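Local coordinates for glucoamylase (PDB 1LF6), which hydrolyses terminal alpha-1,4-linked glucose residues one after another from the non-reducing ends of glucan chains, probably releasing beta-D-glucose, at residues N56-E61 with I120-F125; E538-G543 with P550-T555. All blocks are in the same frame, centred on the assembly; numbering follows the deposited sequence.

Interaction 1: residues N56-E61 with I120-F125; sequences NGAISE and ITKDIF
Lys-122 and Ile-124 meet Gly-57, Ala-58 and Ile-59 in a buried sheet-to-sheet contact in the N-terminal domain. The two strands belong to different sheets. Strand 58-63 is in the seven-stranded antiparallel sheet, and strand 118-126 is in the larger antiparallel sheet. Their backbones stay apart: the CA atoms of Ile-59 and Ile-124 are 8.4 Å from each other. The backbones do not pair; side chains of strand 118-126 reach across to backbone and side-chain atoms of 57-59.

Lys-122 spans the gap at one end. CG lies beside the backbone N (chi1 -50°), and beyond it the chain is fully extended. This carries the ammonium group to the turn before strand 58-63. There NZ donates to Gly-57 O at 2.9 Å. It arrives in the carbonyl plane, with a C=O...NZ angle of 146°. Gly-57 turns the chain with a positive phi (75°), a conformation glycine adopts easily. A water extends the link, accepting from Lys-122 NZ at 2.9 Å and from Ile-59 N at 3.2 Å. The charge itself is paired with Glu-89, through a salt bridge from NZ to OE2. Gly-57 O also accepts from Asn-111 ND2. The methyl of Ala-58 lies next to the ammonium group, with CB 3.8 Å from NZ.

This is the interior of the super beta sandwich, the beta domain that accompanies the (alpha/alpha) barrel in this family 15 enzyme. Two residues along strand 118-126, the chemistry turns apolar. Ile-124 CD1 touches Ile-59 CG1 at 3.6 Å. The same CD1 lies 4.0 Å from Ile-59 CD1. Ile-124 CG2 is slightly farther from that methyl, at 4.1 Å. The two side chains cross at a slant. Leu-54 touches both isoleucines, and Leu-133 also packs on Ile-59.

Interaction 2: residues E538-G543 with P550-T555; sequences ELVRLG and PKILNT
Ile-552 of helix 550-562 packs against Leu-539 and Val-540 of the short helix 538-541. Both helices belong to the family 15 catalytic domain, an (alpha/alpha) barrel of helical hairpins. A short connection joins them, and the first helix closes with a Schellman motif at Gly-543.

The bond from CA to CB of Ile-552 points toward the short helix. CG1 lies beside the backbone N (chi1 -68°) and meets Val-540 CG1 at 3.9 Å. Rotation about CB-CG1 (chi2 -62°) then swings CD1 round. This tip, CD1, also lies 3.9 Å from Val-540 CG1. That same tip reaches Leu-539 CD1 at 4.1 Å. One methyl thus bridges two neighbouring residues of the short helix. The contact is entirely apolar and buried. Tyr-609 of helix 600-612 touches both Val-540 and Ile-552, while Tyr-502 touches Leu-539 and Ile-552.

Thr-555, four residues after Lys-551, bonds back to its own helix. Lys-551 O accepts from Thr-555 N and Thr-555 OG1, which approach from opposite faces of the carbonyl plane. The hydroxyl bond is 2.7 Å from OG1 to O, with OG1 tilted 23° from that plane.

Overall arrangement
Both contacts are buried, but they hold different elements in different domains. Interaction 1 joins two sheets of the N-terminal beta domain. Interaction 2 joins two helices close in sequence within the catalytic domain. Their centres are about 45 Å apart, on opposite sides of the chain's centre, and their nearest atoms about 28 Å apart. Interaction 1 mixes chemistries: a buried lysine and a water link it at one end, and isoleucines meet at the other. Interaction 2 has apolar contacts alone between its segments. Its polar bonds stay within each helix or go to outside partners. Both lie away from the probable catalytic and substrate-binding residues.

Interaction 1: residues N56-E61 with I120-F125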
ATOM      1  N   ASN A  56       5.363  -8.831 -11.604  1.00 20.51           N
ATOM      2  CA  ASN A  56       6.151  -9.594 -12.560  1.00 22.36           C
ATOM      3  C   ASN A  56       5.325 -10.571 -13.392  1.00 22.40           C
ATOM      4  O   ASN A  56       5.749 -11.698 -13.646  1.00 22.41           O
ATOM      5  CB  ASN A  56       7.264 -10.340 -11.813  1.00 24.27           C
ATOM      6  CG  ASN A  56       8.257  -9.392 -11.162  1.00 25.23           C
ATOM      7  OD1 ASN A  56       8.791  -9.669 -10.088  1.00 30.16           O
ATOM      8  ND2 ASN A  56       8.512  -8.268 -11.815  1.00 25.67           N
ATOM      9  N   GLY A  57       4.139 -10.129 -13.803  1.00 21.18           N
ATOM     10  CA  GLY A  57       3.279 -10.955 -14.629  1.00 20.71           C
ATOM     11  C   GLY A  57       2.552 -12.083 -13.934  1.00 20.78           C
ATOM     12  O   GLY A  57       1.968 -12.946 -14.589  1.00 21.06           O
ATOM     13  N   ALA A  58       2.561 -12.087 -12.608  1.00 20.77           N
ATOM     14  CA  ALA A  58       1.886 -13.154 -11.890  1.00 19.18           C
ATOM     15  C   ALA A  58       1.312 -12.717 -10.557  1.00 19.41           C
ATOM     16  O   ALA A  58       1.718 -11.709  -9.975  1.00 19.71           O
ATOM     17  CB  ALA A  58       2.845 -14.324 -11.681  1.00 18.23           C
ATOM     18  N   ILE A  59       0.346 -13.489 -10.088  1.00 19.10           N
ATOM     19  CA  ILE A  59      -0.278 -13.228  -8.811  1.00 20.98           C
ATOM     20  C   ILE A  59       0.813 -13.319  -7.749  1.00 22.21           C
ATOM     21  O   ILE A  59       1.576 -14.285  -7.717  1.00 22.18           O
ATOM     22  CB  ILE A  59      -1.365 -14.285  -8.523  1.00 21.75           C
ATOM     23  CG1 ILE A  59      -2.579 -14.024  -9.418  1.00 22.12           C
ATOM     24  CG2 ILE A  59      -1.724 -14.293  -7.046  1.00 19.70           C
ATOM     25  CD1 ILE A  59      -3.602 -15.147  -9.423  1.00 20.11           C
ATOM     26  N   SER A  60       0.916 -12.297  -6.906  1.00 21.47           N
ATOM     27  CA  SER A  60       1.905 -12.313  -5.839  1.00 21.77           C
ATOM     28  C   SER A  60       1.152 -12.591  -4.535  1.00 21.96           C
ATOM     29  O   SER A  60       0.419 -13.578  -4.446  1.00 22.23           O
ATOM     30  CB  SER A  60       2.666 -10.979  -5.786  1.00 23.33           C
ATOM     31  OG  SER A  60       1.802  -9.862  -5.900  1.00 22.68           O
ATOM     32  N   GLU A  61       1.309 -11.738  -3.531  1.00 21.67           N
ATOM     33  CA  GLU A  61       0.618 -11.962  -2.263  1.00 22.90           C
ATOM     34  C   GLU A  61      -0.908 -11.970  -2.382  1.00 23.43           C
ATOM     35  O   GLU A  61      -1.493 -11.189  -3.138  1.00 22.30           O
ATOM     36  CB  GLU A  61       1.003 -10.900  -1.227  1.00 25.03           C
ATOM     37  CG  GLU A  61       2.422 -10.980  -0.693  1.00 29.37           C
ATOM     38  CD  GLU A  61       3.420 -10.212  -1.539  1.00 30.63           C
ATOM     39  OE1 GLU A  61       2.990  -9.485  -2.450  1.00 27.92           O
ATOM     40  OE2 GLU A  61       4.637 -10.335  -1.282  1.00 35.88           O
ATOM     41  N   ILE A 120       1.268 -16.166 -22.620  1.00 27.86           N
ATOM     42  CA  ILE A 120       0.250 -16.557 -21.656  1.00 26.31           C
ATOM     43  C   ILE A 120      -0.610 -15.342 -21.329  1.00 26.71           C
ATOM     44  O   ILE A 120      -0.092 -14.277 -20.991  1.00 27.95           O
ATOM     45  CB  ILE A 120       0.883 -17.098 -20.351  1.00 25.05           C
ATOM     46  CG1 ILE A 120       1.745 -18.327 -20.657  1.00 25.29           C
ATOM     47  CG2 ILE A 120      -0.208 -17.463 -19.355  1.00 23.97           C
ATOM     48  CD1 ILE A 120       2.399 -18.950 -19.433  1.00 25.52           C
ATOM     49  N   THR A 121      -1.923 -15.502 -21.442  1.00 25.92           N
ATOM     50  CA  THR A 121      -2.842 -14.407 -21.154  1.00 26.26           C
ATOM     51  C   THR A 121      -3.687 -14.769 -19.939  1.00 25.18           C
ATOM     52  O   THR A 121      -4.209 -15.881 -19.847  1.00 24.84           O
ATOM     53  CB  THR A 121      -3.759 -14.129 -22.361  1.00 28.18           C
ATOM     54  OG1 THR A 121      -2.950 -13.806 -23.498  1.00 28.21           O
ATOM     55  CG2 THR A 121      -4.704 -12.968 -22.065  1.00 26.87           C
ATOM     56  N   LYS A 122      -3.815 -13.832 -19.003  1.00 23.99           N
ATOM     57  CA  LYS A 122      -4.577 -14.090 -17.788  1.00 24.19           C
ATOM     58  C   LYS A 122      -5.686 -13.080 -17.504  1.00 24.52           C
ATOM     59  O   LYS A 122      -5.615 -11.922 -17.900  1.00 23.06           O
ATOM     60  CB  LYS A 122      -3.633 -14.130 -16.580  1.00 24.54           C
ATOM     61  CG  LYS A 122      -2.418 -15.036 -16.742  1.00 25.61           C
ATOM     62  CD  LYS A 122      -1.449 -14.855 -15.575  1.00 26.89           C
ATOM     63  CE  LYS A 122      -0.255 -15.790 -15.684  1.00 26.78           C
ATOM     64  NZ  LYS A 122       0.715 -15.591 -14.563  1.00 29.99           N
ATOM     65  N   ASP A 123      -6.708 -13.552 -16.800  1.00 24.89           N
ATOM     66  CA  ASP A 123      -7.847 -12.741 -16.389  1.00 25.81           C
ATOM     67  C   ASP A 123      -7.931 -13.034 -14.904  1.00 23.80           C
ATOM     68  O   ASP A 123      -8.196 -14.173 -14.513  1.00 21.68           O
ATOM     69  CB  ASP A 123      -9.125 -13.209 -17.091  1.00 29.36           C
ATOM     70  CG  ASP A 123      -9.254 -12.661 -18.495  1.00 33.32           C
ATOM     71  OD1 ASP A 123      -8.205 -12.395 -19.116  1.00 34.83           O
ATOM     72  OD2 ASP A 123     -10.402 -12.499 -18.984  1.00 35.92           O
ATOM     73  N   ILE A 124      -7.700 -12.015 -14.083  1.00 22.18           N
ATOM     74  CA  ILE A 124      -7.702 -12.199 -12.637  1.00 21.63           C
ATOM     75  C   ILE A 124      -8.658 -11.290 -11.873  1.00 21.47           C
ATOM     76  O   ILE A 124      -8.720 -10.088 -12.118  1.00 23.05           O
ATOM     77  CB  ILE A 124      -6.273 -11.997 -12.082  1.00 23.02           C
ATOM     78  CG1 ILE A 124      -5.311 -12.946 -12.810  1.00 23.36           C
ATOM     79  CG2 ILE A 124      -6.245 -12.245 -10.573  1.00 22.65           C
ATOM     80  CD1 ILE A 124      -3.847 -12.665 -12.541  1.00 25.50           C
ATOM     81  N   PHE A 125      -9.385 -11.887 -10.932  1.00 20.72           N
ATOM     82  CA  PHE A 125     -10.344 -11.177 -10.092  1.00 21.86           C
ATOM     83  C   PHE A 125     -10.845 -12.155  -9.038  1.00 21.51           C
ATOM     84  O   PHE A 125     -10.398 -13.297  -8.989  1.00 22.74           O
ATOM     85  CB  PHE A 125     -11.511 -10.650 -10.934  1.00 21.04           C
ATOM     86  CG  PHE A 125     -12.302 -11.727 -11.620  1.00 21.49           C
ATOM     87  CD1 PHE A 125     -13.433 -12.272 -11.017  1.00 22.62           C
ATOM     88  CD2 PHE A 125     -11.906 -12.213 -12.863  1.00 21.73           C
ATOM     89  CE1 PHE A 125     -14.157 -13.285 -11.643  1.00 23.49           C
ATOM     90  CE2 PHE A 125     -12.622 -13.223 -13.495  1.00 21.88           C
ATOM     91  CZ  PHE A 125     -13.751 -13.761 -12.886  1.00 21.73           C
TER
HETATM   92  O   HOH W   1      -0.616 -15.831 -11.967  1.00 15.06           O

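Interaction 2: residues E538-G543 with P550-T555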
ATOM      1  N   GLU A 538       3.700  21.885   5.014  1.00 10.73           N
ATOM      2  CA  GLU A 538       2.495  21.518   5.746  1.00 13.53           C
ATOM      3  C   GLU A 538       1.936  22.766   6.411  1.00 13.69           C
ATOM      4  O   GLU A 538       0.732  22.862   6.668  1.00 10.38           O
ATOM      5  CB  GLU A 538       2.813  20.470   6.806  1.00 12.11           C
ATOM      6  CG  GLU A 538       2.982  19.072   6.249  1.00 16.21           C
ATOM      7  CD  GLU A 538       1.677  18.487   5.755  1.00 16.62           C
ATOM      8  OE1 GLU A 538       1.262  18.802   4.617  1.00 16.85           O
ATOM      9  OE2 GLU A 538       1.054  17.720   6.521  1.00 16.94           O
ATOM     10  N   LEU A 539       2.831  23.714   6.689  1.00 12.23           N
ATOM     11  CA  LEU A 539       2.462  24.981   7.310  1.00 14.26           C
ATOM     12  C   LEU A 539       1.413  25.689   6.459  1.00 13.91           C
ATOM     13  O   LEU A 539       0.420  26.188   6.980  1.00 15.32           O
ATOM     14  CB  LEU A 539       3.689  25.893   7.460  1.00 12.32           C
ATOM     15  CG  LEU A 539       4.718  25.554   8.547  1.00 11.55           C
ATOM     16  CD1 LEU A 539       6.018  26.297   8.262  1.00 12.36           C
ATOM     17  CD2 LEU A 539       4.168  25.920   9.928  1.00  8.29           C
ATOM     18  N   VAL A 540       1.637  25.733   5.148  1.00 15.09           N
ATOM     19  CA  VAL A 540       0.695  26.384   4.239  1.00 16.94           C
ATOM     20  C   VAL A 540      -0.502  25.471   3.929  1.00 15.95           C
ATOM     21  O   VAL A 540      -1.646  25.923   3.879  1.00 14.88           O
ATOM     22  CB  VAL A 540       1.395  26.801   2.917  1.00 18.57           C
ATOM     23  CG1 VAL A 540       2.634  27.656   3.220  1.00 15.89           C
ATOM     24  CG2 VAL A 540       1.792  25.582   2.127  1.00 23.03           C
ATOM     25  N   ARG A 541      -0.230  24.184   3.732  1.00 15.04           N
ATOM     26  CA  ARG A 541      -1.268  23.200   3.447  1.00 13.70           C
ATOM     27  C   ARG A 541      -2.376  23.232   4.507  1.00 15.00           C
ATOM     28  O   ARG A 541      -3.563  23.119   4.190  1.00 12.61           O
ATOM     29  CB  ARG A 541      -0.644  21.802   3.400  1.00 14.75           C
ATOM     30  CG  ARG A 541      -1.606  20.669   3.059  1.00 14.20           C
ATOM     31  CD  ARG A 541      -2.284  20.876   1.709  1.00 11.84           C
ATOM     32  NE  ARG A 541      -2.943  19.654   1.259  1.00 13.77           N
ATOM     33  CZ  ARG A 541      -2.331  18.630   0.663  1.00 11.30           C
ATOM     34  NH1 ARG A 541      -3.029  17.562   0.304  1.00 10.84           N
ATOM     35  NH2 ARG A 541      -1.030  18.674   0.399  1.00 10.67           N
ATOM     36  N   LEU A 542      -1.985  23.392   5.766  1.00 13.54           N
ATOM     37  CA  LEU A 542      -2.946  23.421   6.869  1.00 14.43           C
ATOM     38  C   LEU A 542      -3.514  24.803   7.202  1.00 15.01           C
ATOM     39  O   LEU A 542      -4.347  24.925   8.098  1.00 17.33           O
ATOM     40  CB  LEU A 542      -2.309  22.812   8.122  1.00 13.09           C
ATOM     41  CG  LEU A 542      -2.166  21.286   8.087  1.00 13.12           C
ATOM     42  CD1 LEU A 542      -1.094  20.830   9.064  1.00 12.38           C
ATOM     43  CD2 LEU A 542      -3.518  20.658   8.418  1.00 14.09           C
ATOM     44  N   GLY A 543      -3.073  25.831   6.478  1.00 15.26           N
ATOM     45  CA  GLY A 543      -3.556  27.185   6.713  1.00 15.13           C
ATOM     46  C   GLY A 543      -2.950  27.882   7.916  1.00 16.72           C
ATOM     47  O   GLY A 543      -3.534  28.822   8.475  1.00 16.78           O
ATOM     48  N   PRO A 550       7.358  35.352   3.225  1.00 19.34           N
ATOM     49  CA  PRO A 550       8.770  35.318   2.821  1.00 20.23           C
ATOM     50  C   PRO A 550       9.607  34.197   3.460  1.00 18.79           C
ATOM     51  O   PRO A 550      10.612  33.774   2.892  1.00 19.43           O
ATOM     52  CB  PRO A 550       9.271  36.723   3.175  1.00 21.69           C
ATOM     53  CG  PRO A 550       8.333  37.165   4.280  1.00 23.81           C
ATOM     54  CD  PRO A 550       7.001  36.661   3.802  1.00 20.47           C
ATOM     55  N   LYS A 551       9.196  33.709   4.628  1.00 16.83           N
ATOM     56  CA  LYS A 551       9.939  32.628   5.271  1.00 15.91           C
ATOM     57  C   LYS A 551       9.725  31.341   4.480  1.00 15.11           C
ATOM     58  O   LYS A 551      10.632  30.515   4.357  1.00 13.55           O
ATOM     59  CB  LYS A 551       9.495  32.447   6.728  1.00 16.12           C
ATOM     60  CG  LYS A 551       9.875  33.620   7.636  1.00 17.21           C
ATOM     61  CD  LYS A 551       9.694  33.269   9.101  1.00 20.50           C
ATOM     62  CE  LYS A 551      10.206  34.374  10.032  1.00 21.59           C
ATOM     63  NZ  LYS A 551       9.411  35.624   9.909  1.00 25.26           N
ATOM     64  N   ILE A 552       8.518  31.179   3.945  1.00 16.24           N
ATOM     65  CA  ILE A 552       8.185  30.014   3.130  1.00 15.50           C
ATOM     66  C   ILE A 552       8.980  30.077   1.826  1.00 17.48           C
ATOM     67  O   ILE A 552       9.578  29.087   1.405  1.00 16.83           O
ATOM     68  CB  ILE A 552       6.675  29.982   2.781  1.00 14.90           C
ATOM     69  CG1 ILE A 552       5.851  29.730   4.051  1.00 13.77           C
ATOM     70  CG2 ILE A 552       6.398  28.922   1.709  1.00 13.10           C
ATOM     71  CD1 ILE A 552       6.131  28.395   4.718  1.00 14.58           C
ATOM     72  N   LEU A 553       8.985  31.243   1.184  1.00 19.57           N
ATOM     73  CA  LEU A 553       9.712  31.415  -0.074  1.00 21.05           C
ATOM     74  C   LEU A 553      11.209  31.164   0.104  1.00 19.89           C
ATOM     75  O   LEU A 553      11.837  30.529  -0.738  1.00 21.28           O
ATOM     76  CB  LEU A 553       9.474  32.824  -0.637  1.00 22.54           C
ATOM     77  CG  LEU A 553       8.110  33.100  -1.294  1.00 25.30           C
ATOM     78  CD1 LEU A 553       7.876  32.117  -2.430  1.00 26.11           C
ATOM     79  CD2 LEU A 553       7.003  32.966  -0.276  1.00 30.18           C
ATOM     80  N   ASN A 554      11.771  31.655   1.208  1.00 19.44           N
ATOM     81  CA  ASN A 554      13.190  31.474   1.486  1.00 19.21           C
ATOM     82  C   ASN A 554      13.527  29.990   1.623  1.00 19.40           C
ATOM     83  O   ASN A 554      14.558  29.523   1.139  1.00 17.23           O
ATOM     84  CB  ASN A 554      13.580  32.189   2.786  1.00 22.45           C
ATOM     85  CG  ASN A 554      13.681  33.699   2.627  1.00 23.81           C
ATOM     86  OD1 ASN A 554      13.756  34.431   3.616  1.00 24.88           O
ATOM     87  ND2 ASN A 554      13.698  34.169   1.388  1.00 26.72           N
ATOM     88  N   THR A 555      12.653  29.259   2.304  1.00 17.12           N
ATOM     89  CA  THR A 555      12.860  27.837   2.524  1.00 16.52           C
ATOM     90  C   THR A 555      12.794  27.104   1.188  1.00 16.54           C
ATOM     91  O   THR A 555      13.601  26.221   0.910  1.00 15.57           O
ATOM     92  CB  THR A 555      11.792  27.278   3.493  1.00 16.25           C
ATOM     93  OG1 THR A 555      11.796  28.052   4.701  1.00 16.33           O
ATOM     94  CG2 THR A 555      12.084  25.827   3.833  1.00 12.14           C
TER